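Hydrophilic protein, virA protein (Chromobacterium violaceum, PDB 3BO6) probably acts as a phosphothreonine lyase effector of the SpvC type, removing phosphate irreversibly from phosphothreonine in host signalling proteins by beta-elimination. Local coordinates at residues F49-L57 with M66-Q74; V181-R192 with L209-A219. All coordinates share one frame; numbering follows the deposited sequence.

Interaction 1 (F49-L57 with M66-Q74)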
loop_
_atom_site.group_PDB
_atom_site.type_symbol
_atom_site.label_atom_id
_atom_site.label_comp_id
_atom_site.label_asym_id
_atom_site.label_seq_id
_atom_site.Cartn_x
_atom_site.Cartn_y
_atom_site.Cartn_z
ATOM N N PHE A 49 5.677 10.681 -18.977
ATOM C CA PHE A 49 6.309 11.281 -17.814
ATOM C C PHE A 49 5.582 12.551 -17.396
ATOM O O PHE A 49 5.309 13.432 -18.220
ATOM C CB PHE A 49 7.772 11.605 -18.125
ATOM C CG PHE A 49 8.485 12.340 -17.020
ATOM C CD1 PHE A 49 8.959 11.657 -15.911
ATOM C CD2 PHE A 49 8.691 13.708 -17.095
ATOM C CE1 PHE A 49 9.618 12.328 -14.894
ATOM C CE2 PHE A 49 9.347 14.382 -16.081
ATOM C CZ PHE A 49 9.813 13.688 -14.980
ATOM N N ALA A 50 5.252 12.626 -16.114
ATOM C CA ALA A 50 4.744 13.853 -15.506
ATOM C C ALA A 50 5.193 13.835 -14.060
ATOM O O ALA A 50 5.689 12.813 -13.592
ATOM C CB ALA A 50 3.234 13.916 -15.595
ATOM N N MET A 51 5.037 14.954 -13.365
ATOM C CA MET A 51 5.461 15.061 -11.965
ATOM C C MET A 51 4.419 15.775 -11.114
ATOM O O MET A 51 3.770 16.730 -11.570
ATOM C CB MET A 51 6.758 15.873 -11.840
ATOM C CG MET A 51 7.978 15.295 -12.506
ATOM S SD MET A 51 8.680 13.909 -11.591
ATOM C CE MET A 51 8.789 14.540 -9.915
ATOM N N SER A 52 4.280 15.327 -9.869
ATOM C CA SER A 52 3.536 16.085 -8.867
ATOM C C SER A 52 4.079 15.768 -7.483
ATOM O O SER A 52 4.252 14.595 -7.144
ATOM C CB SER A 52 2.048 15.769 -8.936
ATOM O OG SER A 52 1.337 16.566 -7.993
ATOM N N GLN A 53 4.355 16.806 -6.699
ATOM C CA GLN A 53 4.813 16.654 -5.319
ATOM C C GLN A 53 6.043 15.763 -5.187
ATOM O O GLN A 53 6.196 15.041 -4.199
ATOM C CB GLN A 53 3.677 16.119 -4.442
ATOM C CG GLN A 53 2.456 17.042 -4.406
ATOM C CD GLN A 53 2.683 18.265 -3.540
ATOM O OE1 GLN A 53 3.672 18.346 -2.811
ATOM N NE2 GLN A 53 1.765 19.222 -3.608
ATOM N N GLY A 54 6.910 15.795 -6.190
ATOM C CA GLY A 54 8.114 14.976 -6.147
ATOM C C GLY A 54 7.927 13.517 -6.533
ATOM O O GLY A 54 8.882 12.735 -6.472
ATOM N N PHE A 55 6.711 13.153 -6.945
ATOM C CA PHE A 55 6.429 11.817 -7.462
ATOM C C PHE A 55 6.449 11.861 -8.998
ATOM O O PHE A 55 5.803 12.718 -9.608
ATOM C CB PHE A 55 5.048 11.328 -6.978
ATOM C CG PHE A 55 5.014 10.860 -5.545
ATOM C CD1 PHE A 55 4.951 11.768 -4.491
ATOM C CD2 PHE A 55 5.029 9.503 -5.245
ATOM C CE1 PHE A 55 4.916 11.314 -3.170
ATOM C CE2 PHE A 55 4.984 9.057 -3.945
ATOM C CZ PHE A 55 4.937 9.951 -2.903
ATOM N N GLN A 56 7.216 10.968 -9.613
ATOM C CA GLN A 56 7.165 10.753 -11.055
ATOM C C GLN A 56 5.900 9.980 -11.390
ATOM O O GLN A 56 5.598 8.974 -10.740
ATOM C CB GLN A 56 8.387 9.950 -11.496
ATOM C CG GLN A 56 9.719 10.624 -11.174
ATOM C CD GLN A 56 10.927 9.859 -11.691
ATOM O OE1 GLN A 56 12.060 10.322 -11.590
ATOM N NE2 GLN A 56 10.687 8.685 -12.252
ATOM N N LEU A 57 5.160 10.441 -12.400
ATOM C CA LEU A 57 3.913 9.802 -12.796
ATOM C C LEU A 57 4.033 9.192 -14.187
ATOM O O LEU A 57 4.642 9.789 -15.080
ATOM C CB LEU A 57 2.770 10.813 -12.804
ATOM C CG LEU A 57 2.652 11.752 -11.603
ATOM C CD1 LEU A 57 1.485 12.720 -11.813
ATOM C CD2 LEU A 57 2.440 10.935 -10.332
ATOM N N MET A 66 -1.847 3.263 -13.605
ATOM C CA MET A 66 -1.121 4.523 -13.579
ATOM C C MET A 66 -0.218 4.486 -12.355
ATOM O O MET A 66 -0.641 4.038 -11.281
ATOM C CB MET A 66 -2.068 5.722 -13.536
ATOM C CG MET A 66 -3.050 5.715 -14.690
ATOM S SD MET A 66 -4.721 5.452 -14.113
ATOM C CE MET A 66 -4.825 6.871 -13.053
ATOM N N HIS A 67 1.025 4.923 -12.514
ATOM C CA HIS A 67 2.059 4.694 -11.507
ATOM C C HIS A 67 2.584 6.004 -10.939
ATOM O O HIS A 67 2.733 6.987 -11.656
ATOM C CB HIS A 67 3.240 3.960 -12.140
ATOM C CG HIS A 67 2.859 2.726 -12.897
ATOM N ND1 HIS A 67 2.945 1.468 -12.346
ATOM C CD2 HIS A 67 2.392 2.556 -14.157
ATOM C CE1 HIS A 67 2.550 0.571 -13.232
ATOM N NE2 HIS A 67 2.211 1.204 -14.339
ATOM N N ALA A 68 2.953 5.974 -9.663
ATOM C CA ALA A 68 3.596 7.090 -9.007
ATOM C C ALA A 68 4.771 6.553 -8.208
ATOM O O ALA A 68 4.623 5.576 -7.463
ATOM C CB ALA A 68 2.609 7.783 -8.071
ATOM N N HIS A 69 5.924 7.205 -8.316
ATOM C CA HIS A 69 7.054 6.845 -7.470
ATOM C C HIS A 69 7.922 8.056 -7.205
ATOM O O HIS A 69 8.153 8.854 -8.093
ATOM C CB HIS A 69 7.873 5.693 -8.033
ATOM C CG HIS A 69 8.655 6.046 -9.249
ATOM N ND1 HIS A 69 8.149 5.905 -10.521
ATOM C CD2 HIS A 69 9.913 6.525 -9.392
ATOM C CE1 HIS A 69 9.060 6.289 -11.400
ATOM N NE2 HIS A 69 10.140 6.666 -10.739
ATOM N N ARG A 70 8.419 8.188 -5.983
ATOM C CA ARG A 70 9.273 9.319 -5.649
ATOM C C ARG A 70 10.553 9.320 -6.461
ATOM O O ARG A 70 11.227 8.296 -6.587
ATOM C CB ARG A 70 9.649 9.280 -4.171
ATOM C CG ARG A 70 8.533 9.689 -3.242
ATOM C CD ARG A 70 9.036 9.806 -1.818
ATOM N NE ARG A 70 8.095 10.507 -0.952
ATOM C CZ ARG A 70 7.546 9.980 0.142
ATOM N NH1 ARG A 70 7.818 8.733 0.491
ATOM N NH2 ARG A 70 6.709 10.706 0.876
ATOM N N GLU A 71 10.890 10.484 -7.010
ATOM C CA GLU A 71 12.156 10.671 -7.677
ATOM C C GLU A 71 13.281 10.424 -6.682
ATOM O O GLU A 71 14.306 9.837 -7.028
ATOM C CB GLU A 71 12.212 12.087 -8.242
ATOM C CG GLU A 71 13.476 12.426 -8.977
ATOM C CD GLU A 71 13.402 13.815 -9.564
ATOM O OE1 GLU A 71 12.396 14.135 -10.232
ATOM O OE2 GLU A 71 14.336 14.588 -9.350
ATOM N N ASN A 72 13.082 10.879 -5.447
ATOM C CA ASN A 72 14.038 10.648 -4.361
ATOM C C ASN A 72 13.360 9.855 -3.242
ATOM O O ASN A 72 12.630 10.420 -2.425
ATOM C CB ASN A 72 14.587 11.974 -3.819
ATOM C CG ASN A 72 15.561 12.627 -4.774
ATOM O OD1 ASN A 72 16.615 12.068 -5.078
ATOM N ND2 ASN A 72 15.218 13.812 -5.244
ATOM N N PRO A 73 13.588 8.537 -3.212
ATOM C CA PRO A 73 12.853 7.722 -2.238
ATOM C C PRO A 73 13.234 8.047 -0.798
ATOM O O PRO A 73 14.390 8.369 -0.511
ATOM C CB PRO A 73 13.294 6.292 -2.576
ATOM C CG PRO A 73 13.775 6.355 -3.985
ATOM C CD PRO A 73 14.394 7.715 -4.130
ATOM N N GLN A 74 12.253 7.993 0.095
ATOM C CA GLN A 74 12.512 8.137 1.519
ATOM C C GLN A 74 12.967 6.832 2.177
ATOM O O GLN A 74 13.658 6.859 3.191
ATOM C CB GLN A 74 11.264 8.667 2.224
ATOM C CG GLN A 74 10.954 10.106 1.862
ATOM C CD GLN A 74 11.942 11.068 2.478
ATOM O OE1 GLN A 74 12.526 11.901 1.792
ATOM N NE2 GLN A 74 12.146 10.946 3.781
HETATM O O HOH W 1 10.957 12.736 -4.728
HETATM O O HOH W 2 6.018 6.410 -11.968
#
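Arg-70 runs alongside the ring of Phe-55, the two side chains pointing the same way from a non-hydrogen-bonded pair of neighbouring strands. From CB the arginine chain is extended (chi2 -172°, chi3 166°), which lays it along the ring: CG sits over one face, 3.6 Å from Phe-55 CZ, in a CH-pi contact, NE passes the same CZ at 3.8 Å, and the guanidinium turns one of its own faces toward Phe-55 CZ, ring and guanidinium planes 37° apart. At the tip NH1 forms a salt bridge with Asp-112 and NH2 a hydrogen bond to Ser-109 O, so the charge is paired beyond the hairpin. On the same side of the sheet, Ala-68 CB lies between Phe-55 CD2 and Leu-57 CD2, 3.9 Å from Leu-57 CD2.

On the other face of the sheet, Gln-56 CB lies over the imidazole of His-69, and a water bridges His-69 ND1 to Gln-56 O. Paired backbone bonds join these two residues, Gln-56 N to His-69 O at 2.8 Å and His-69 N to Gln-56 O at 3.0 Å. Past the strand end, Glu-71 N donates to Gly-54 O. This is the pairing of an antiparallel beta hairpin, strands 55-59 and 65-70, beside the type I' turn 52-55 that joins edge strand 49-52 to strand 55-59.

Interaction 2 (V181-R192 with L209-A219). With SO4 (sulfate ion), chain C.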
loop_
_atom_site.group_PDB
_atom_site.type_symbol
_atom_site.label_atom_id
_atom_site.label_comp_id
_atom_site.label_asym_id
_atom_site.label_seq_id
_atom_site.Cartn_x
_atom_site.Cartn_y
_atom_site.Cartn_z
ATOM N N VAL A 181 -5.025 -10.927 3.016
ATOM C CA VAL A 181 -5.664 -11.020 4.333
ATOM C C VAL A 181 -5.851 -9.621 4.905
ATOM O O VAL A 181 -5.200 -8.663 4.482
ATOM C CB VAL A 181 -4.844 -11.885 5.338
ATOM C CG1 VAL A 181 -4.803 -13.355 4.891
ATOM C CG2 VAL A 181 -3.438 -11.321 5.505
ATOM N N HIS A 182 -6.780 -9.496 5.843
ATOM C CA HIS A 182 -7.009 -8.223 6.510
ATOM C C HIS A 182 -7.698 -8.526 7.833
ATOM O O HIS A 182 -8.393 -9.537 7.957
ATOM C CB HIS A 182 -7.896 -7.302 5.659
ATOM C CG HIS A 182 -9.296 -7.801 5.493
ATOM N ND1 HIS A 182 -10.335 -7.404 6.311
ATOM C CD2 HIS A 182 -9.825 -8.679 4.613
ATOM C CE1 HIS A 182 -11.445 -8.015 5.934
ATOM N NE2 HIS A 182 -11.164 -8.789 4.901
ATOM N N PRO A 183 -7.513 -7.647 8.820
ATOM C CA PRO A 183 -8.208 -7.805 10.107
ATOM C C PRO A 183 -9.597 -7.181 10.018
ATOM O O PRO A 183 -9.868 -6.404 9.104
ATOM C CB PRO A 183 -7.351 -6.985 11.064
ATOM C CG PRO A 183 -6.781 -5.901 10.211
ATOM C CD PRO A 183 -6.551 -6.531 8.842
ATOM N N GLU A 184 -10.462 -7.496 10.977
ATOM C CA GLU A 184 -11.831 -6.972 10.983
ATOM C C GLU A 184 -11.895 -5.447 10.905
ATOM O O GLU A 184 -12.826 -4.897 10.309
ATOM C CB GLU A 184 -12.581 -7.459 12.227
ATOM C CG GLU A 184 -12.570 -8.965 12.409
ATOM C CD GLU A 184 -12.723 -9.373 13.863
ATOM O OE1 GLU A 184 -13.384 -8.632 14.625
ATOM O OE2 GLU A 184 -12.179 -10.431 14.244
ATOM N N ASN A 185 -10.897 -4.769 11.464
ATOM C CA ASN A 185 -10.925 -3.310 11.523
ATOM C C ASN A 185 -10.424 -2.579 10.275
ATOM O O ASN A 185 -10.463 -1.353 10.219
ATOM C CB ASN A 185 -10.178 -2.808 12.754
ATOM C CG ASN A 185 -8.807 -3.423 12.883
ATOM O OD1 ASN A 185 -8.669 -4.626 13.127
ATOM N ND2 ASN A 185 -7.779 -2.599 12.728
ATOM N N TRP A 186 -9.952 -3.320 9.271
ATOM C CA TRP A 186 -9.658 -2.687 7.974
ATOM C C TRP A 186 -10.818 -2.969 7.027
ATOM O O TRP A 186 -11.073 -4.120 6.674
ATOM C CB TRP A 186 -8.359 -3.180 7.320
ATOM C CG TRP A 186 -7.104 -2.972 8.084
ATOM C CD1 TRP A 186 -6.937 -2.262 9.235
ATOM C CD2 TRP A 186 -5.820 -3.499 7.742
ATOM N NE1 TRP A 186 -5.617 -2.321 9.635
ATOM C CE2 TRP A 186 -4.913 -3.086 8.741
ATOM C CE3 TRP A 186 -5.353 -4.298 6.693
ATOM C CZ2 TRP A 186 -3.558 -3.432 8.714
ATOM C CZ3 TRP A 186 -4.012 -4.645 6.671
ATOM C CH2 TRP A 186 -3.133 -4.220 7.674
ATOM N N LYS A 187 -11.524 -1.917 6.631
ATOM C CA LYS A 187 -12.680 -2.061 5.755
ATOM C C LYS A 187 -12.302 -1.963 4.281
ATOM O O LYS A 187 -13.077 -2.376 3.431
ATOM C CB LYS A 187 -13.730 -0.975 6.058
ATOM C CG LYS A 187 -14.212 -0.951 7.509
ATOM C CD LYS A 187 -14.638 -2.333 7.994
ATOM C CE LYS A 187 -15.268 -2.266 9.389
ATOM N NZ LYS A 187 -15.682 -3.613 9.853
ATOM N N TYR A 188 -11.136 -1.385 3.991
ATOM C CA TYR A 188 -10.722 -1.144 2.596
ATOM C C TYR A 188 -9.362 -1.755 2.261
ATOM O O TYR A 188 -9.121 -2.184 1.133
ATOM C CB TYR A 188 -10.641 0.360 2.309
ATOM C CG TYR A 188 -11.879 1.145 2.641
ATOM C CD1 TYR A 188 -12.846 1.400 1.658
ATOM C CD2 TYR A 188 -12.065 1.687 3.908
ATOM C CE1 TYR A 188 -13.992 2.142 1.953
ATOM C CE2 TYR A 188 -13.209 2.430 4.210
ATOM C CZ TYR A 188 -14.155 2.644 3.227
ATOM O OH TYR A 188 -15.275 3.395 3.523
ATOM N N VAL A 189 -8.459 -1.765 3.231
ATOM C CA VAL A 189 -7.088 -2.197 3.017
ATOM C C VAL A 189 -6.918 -3.697 3.251
ATOM O O VAL A 189 -7.554 -4.288 4.142
ATOM C CB VAL A 189 -6.130 -1.405 3.932
ATOM C CG1 VAL A 189 -4.705 -1.930 3.817
ATOM C CG2 VAL A 189 -6.187 0.093 3.598
ATOM N N SER A 190 -6.065 -4.309 2.433
ATOM C CA SER A 190 -5.653 -5.699 2.652
ATOM C C SER A 190 -4.187 -5.875 2.305
ATOM O O SER A 190 -3.571 -4.973 1.719
ATOM C CB SER A 190 -6.547 -6.690 1.894
ATOM O OG SER A 190 -6.499 -6.449 0.496
ATOM N N TYR A 191 -3.625 -7.018 2.674
ATOM C CA TYR A 191 -2.182 -7.247 2.591
ATOM C C TYR A 191 -1.799 -8.585 1.975
ATOM O O TYR A 191 -2.489 -9.588 2.164
ATOM C CB TYR A 191 -1.633 -7.243 4.018
ATOM C CG TYR A 191 -0.208 -7.774 4.154
ATOM C CD1 TYR A 191 0.886 -6.952 3.886
ATOM C CD2 TYR A 191 0.031 -9.096 4.542
ATOM C CE1 TYR A 191 2.190 -7.429 4.034
ATOM C CE2 TYR A 191 1.332 -9.577 4.670
ATOM C CZ TYR A 191 2.392 -8.741 4.425
ATOM O OH TYR A 191 3.688 -9.224 4.571
ATOM N N ARG A 192 -0.682 -8.601 1.262
ATOM C CA ARG A 192 0.025 -9.863 1.030
ATOM C C ARG A 192 1.513 -9.614 0.899
ATOM O O ARG A 192 1.962 -8.469 0.734
ATOM C CB ARG A 192 -0.511 -10.666 -0.170
ATOM C CG ARG A 192 -0.080 -10.146 -1.525
ATOM C CD ARG A 192 -0.691 -10.971 -2.683
ATOM N NE ARG A 192 -0.011 -10.714 -3.962
ATOM C CZ ARG A 192 1.048 -11.396 -4.378
ATOM N NH1 ARG A 192 1.537 -12.390 -3.629
ATOM N NH2 ARG A 192 1.612 -11.091 -5.544
ATOM N N LEU A 209 -0.092 -15.955 5.529
ATOM C CA LEU A 209 -0.025 -14.503 5.470
ATOM C C LEU A 209 -0.323 -13.848 6.811
ATOM O O LEU A 209 0.323 -12.872 7.184
ATOM C CB LEU A 209 -0.953 -13.939 4.387
ATOM C CG LEU A 209 -0.487 -14.129 2.937
ATOM C CD1 LEU A 209 -1.583 -13.700 1.958
ATOM C CD2 LEU A 209 0.809 -13.357 2.659
ATOM N N ARG A 210 -1.293 -14.388 7.555
ATOM C CA ARG A 210 -1.611 -13.839 8.890
ATOM C C ARG A 210 -0.431 -13.994 9.854
ATOM O O ARG A 210 -0.319 -13.257 10.837
ATOM C CB ARG A 210 -2.847 -14.520 9.489
ATOM C CG ARG A 210 -4.183 -14.130 8.857
ATOM C CD ARG A 210 -5.343 -14.723 9.662
ATOM N NE ARG A 210 -5.464 -16.161 9.451
ATOM C CZ ARG A 210 -6.334 -16.714 8.611
ATOM N NH1 ARG A 210 -6.381 -18.033 8.466
ATOM N NH2 ARG A 210 -7.164 -15.943 7.923
ATOM N N GLU A 211 0.442 -14.954 9.565
ATOM C CA GLU A 211 1.651 -15.167 10.356
ATOM C C GLU A 211 2.871 -14.345 9.918
ATOM O O GLU A 211 3.899 -14.378 10.584
ATOM C CB GLU A 211 1.989 -16.665 10.446
ATOM C CG GLU A 211 0.881 -17.453 11.146
ATOM C CD GLU A 211 1.182 -18.928 11.312
ATOM O OE1 GLU A 211 2.288 -19.377 10.952
ATOM O OE2 GLU A 211 0.286 -19.630 11.813
ATOM N N GLU A 212 2.776 -13.614 8.807
ATOM C CA GLU A 212 3.883 -12.758 8.397
ATOM C C GLU A 212 4.191 -11.744 9.482
ATOM O O GLU A 212 3.312 -10.997 9.897
ATOM C CB GLU A 212 3.516 -11.995 7.120
ATOM C CG GLU A 212 3.576 -12.842 5.848
ATOM C CD GLU A 212 5.004 -13.076 5.351
ATOM O OE1 GLU A 212 5.912 -12.279 5.681
ATOM O OE2 GLU A 212 5.208 -14.051 4.587
ATOM N N PRO A 213 5.446 -11.680 9.930
ATOM C CA PRO A 213 5.777 -10.708 10.977
ATOM C C PRO A 213 5.364 -9.274 10.594
ATOM O O PRO A 213 4.795 -8.576 11.425
ATOM C CB PRO A 213 7.298 -10.876 11.112
ATOM C CG PRO A 213 7.507 -12.353 10.844
ATOM C CD PRO A 213 6.532 -12.653 9.700
ATOM N N PHE A 214 5.592 -8.863 9.352
ATOM C CA PHE A 214 5.202 -7.517 8.959
ATOM C C PHE A 214 3.704 -7.299 9.134
ATOM O O PHE A 214 3.277 -6.253 9.647
ATOM C CB PHE A 214 5.635 -7.204 7.510
ATOM C CG PHE A 214 5.166 -5.839 7.022
ATOM C CD1 PHE A 214 5.937 -4.713 7.249
ATOM C CD2 PHE A 214 3.943 -5.691 6.387
ATOM C CE1 PHE A 214 5.506 -3.461 6.824
ATOM C CE2 PHE A 214 3.512 -4.448 5.963
ATOM C CZ PHE A 214 4.297 -3.335 6.192
ATOM N N TYR A 215 2.906 -8.267 8.708
ATOM C CA TYR A 215 1.459 -8.162 8.843
ATOM C C TYR A 215 1.053 -8.069 10.311
ATOM O O TYR A 215 0.214 -7.252 10.684
ATOM C CB TYR A 215 0.766 -9.363 8.199
ATOM C CG TYR A 215 -0.737 -9.337 8.389
ATOM C CD1 TYR A 215 -1.520 -8.452 7.669
ATOM C CD2 TYR A 215 -1.372 -10.186 9.295
ATOM C CE1 TYR A 215 -2.894 -8.413 7.825
ATOM C CE2 TYR A 215 -2.756 -10.141 9.463
ATOM C CZ TYR A 215 -3.509 -9.261 8.706
ATOM O OH TYR A 215 -4.876 -9.196 8.853
ATOM N N ARG A 216 1.654 -8.898 11.153
ATOM C CA ARG A 216 1.329 -8.873 12.574
ATOM C C ARG A 216 1.657 -7.511 13.189
ATOM O O ARG A 216 0.909 -6.991 14.022
ATOM C CB ARG A 216 2.063 -9.999 13.300
ATOM C CG ARG A 216 1.644 -11.388 12.804
ATOM C CD ARG A 216 2.324 -12.508 13.587
ATOM N NE ARG A 216 1.873 -12.520 14.976
ATOM C CZ ARG A 216 2.392 -13.306 15.912
ATOM N NH1 ARG A 216 3.401 -14.109 15.597
ATOM N NH2 ARG A 216 1.927 -13.249 17.159
ATOM N N LEU A 217 2.758 -6.910 12.744
ATOM C CA LEU A 217 3.132 -5.572 13.217
ATOM C C LEU A 217 2.133 -4.502 12.754
ATOM O O LEU A 217 1.939 -3.497 13.430
ATOM C CB LEU A 217 4.549 -5.250 12.754
ATOM C CG LEU A 217 5.628 -6.117 13.443
ATOM C CD1 LEU A 217 6.968 -6.044 12.701
ATOM C CD2 LEU A 217 5.811 -5.715 14.903
ATOM N N MET A 218 1.485 -4.732 11.613
ATOM C CA MET A 218 0.501 -3.788 11.083
ATOM C C MET A 218 -0.873 -3.987 11.704
ATOM O O MET A 218 -1.651 -3.024 11.813
ATOM C CB MET A 218 0.362 -3.973 9.568
ATOM C CG MET A 218 1.598 -3.562 8.779
ATOM S SD MET A 218 2.084 -1.835 8.950
ATOM C CE MET A 218 3.555 -2.075 9.940
ATOM N N ALA A 219 -1.184 -5.228 12.080
ATOM C CA ALA A 219 -2.575 -5.592 12.380
ATOM C C ALA A 219 -2.877 -6.044 13.803
ATOM O O ALA A 219 -4.009 -5.903 14.258
ATOM C CB ALA A 219 -3.080 -6.646 11.380
HETATM S S SO4 C . -0.676 -8.215 -6.756
HETATM O O1 SO4 C . -1.405 -8.877 -5.655
HETATM O O2 SO4 C . 0.694 -8.703 -6.809
HETATM O O3 SO4 C . -1.343 -8.516 -8.009
HETATM O O4 SO4 C . -0.642 -6.768 -6.527
HETATM O O HOH W 3 -5.529 -3.600 13.589
HETATM O O HOH W 4 -4.086 -1.665 12.052
#
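An aromatic cluster of Trp-186, Tyr-191, Phe-214 and Tyr-215 packs the C-terminal helix 213-219 against edge strand 189-193 and the loop that leads into it. Tyr-215 lies at its heart. With CG anti to the backbone N (chi1 177°), its ring reaches from the helix into the loop, where one face takes Val-181 CG2 in a CH-pi contact, 3.9 Å from the centroid, and the opposite face is covered by Ala-219 CB from its own helix. Tyr-215 OH ends against the His-182 to Pro-183 peptide, 3.1 Å from Pro-183 CD. An edge of the Tyr-215 ring is turned toward the face of the six-membered ring of Trp-186 in an offset edge-to-face pair, planes at 78°.

Tyr-191 comes from the strand and lies nearly parallel to both Phe-214 and Tyr-215 but slid aside, so it meets them near their rims: CE1 is 3.4 Å from Phe-214 CD2, and CD2 is 3.5 Å from Tyr-215 CD1. Its hydroxyl is bonded to Asp-82 on the next strand, which ties the cluster to the sheet. Glu-212, the N-cap residue of the helix, lays CB and CG beside that hydroxyl while its carboxylate forms a salt bridge with Arg-196.

Leu-209, from helix 206-210, packs its CB against Val-181 CG2 and its CD1 against Arg-192 CB, the latter pair 3.9 Å apart. Beyond CB, Arg-192 stretches away from the helix to a sulfate, probably from the crystallisation liquor, also held by Lys-83, His-85, Arg-127 and Arg-199; this anion site is consistent with a pocket for the substrate phosphate. Both guanidinium bonds are nearly straight, Arg-192 NE to sulfate O1 and NH2 to sulfate O2 each measuring 2.9 Å, with the sulfur in the guanidinium plane at its edge.

In the fold
Interaction 1 closes before interaction 2 opens along the chain, and the two lie on opposite sides of the chain's centre, their centres 27 Å apart and their nearest atoms about 14 Å. Both reach the same seven-stranded antiparallel sheet, at its two ends: 49-57 with 66-74 holds the edge strand 49-52 and the two strands beside it, whereas 181-192 carries the other edge strand, 189-193. Strands 113-117, 134-137 and 82-86 lie between. The first contact is thus a local hairpin, while the second brings the C-terminal helix of this alpha/beta fold onto the far edge strand, whose Arg-192 reaches the sulfate.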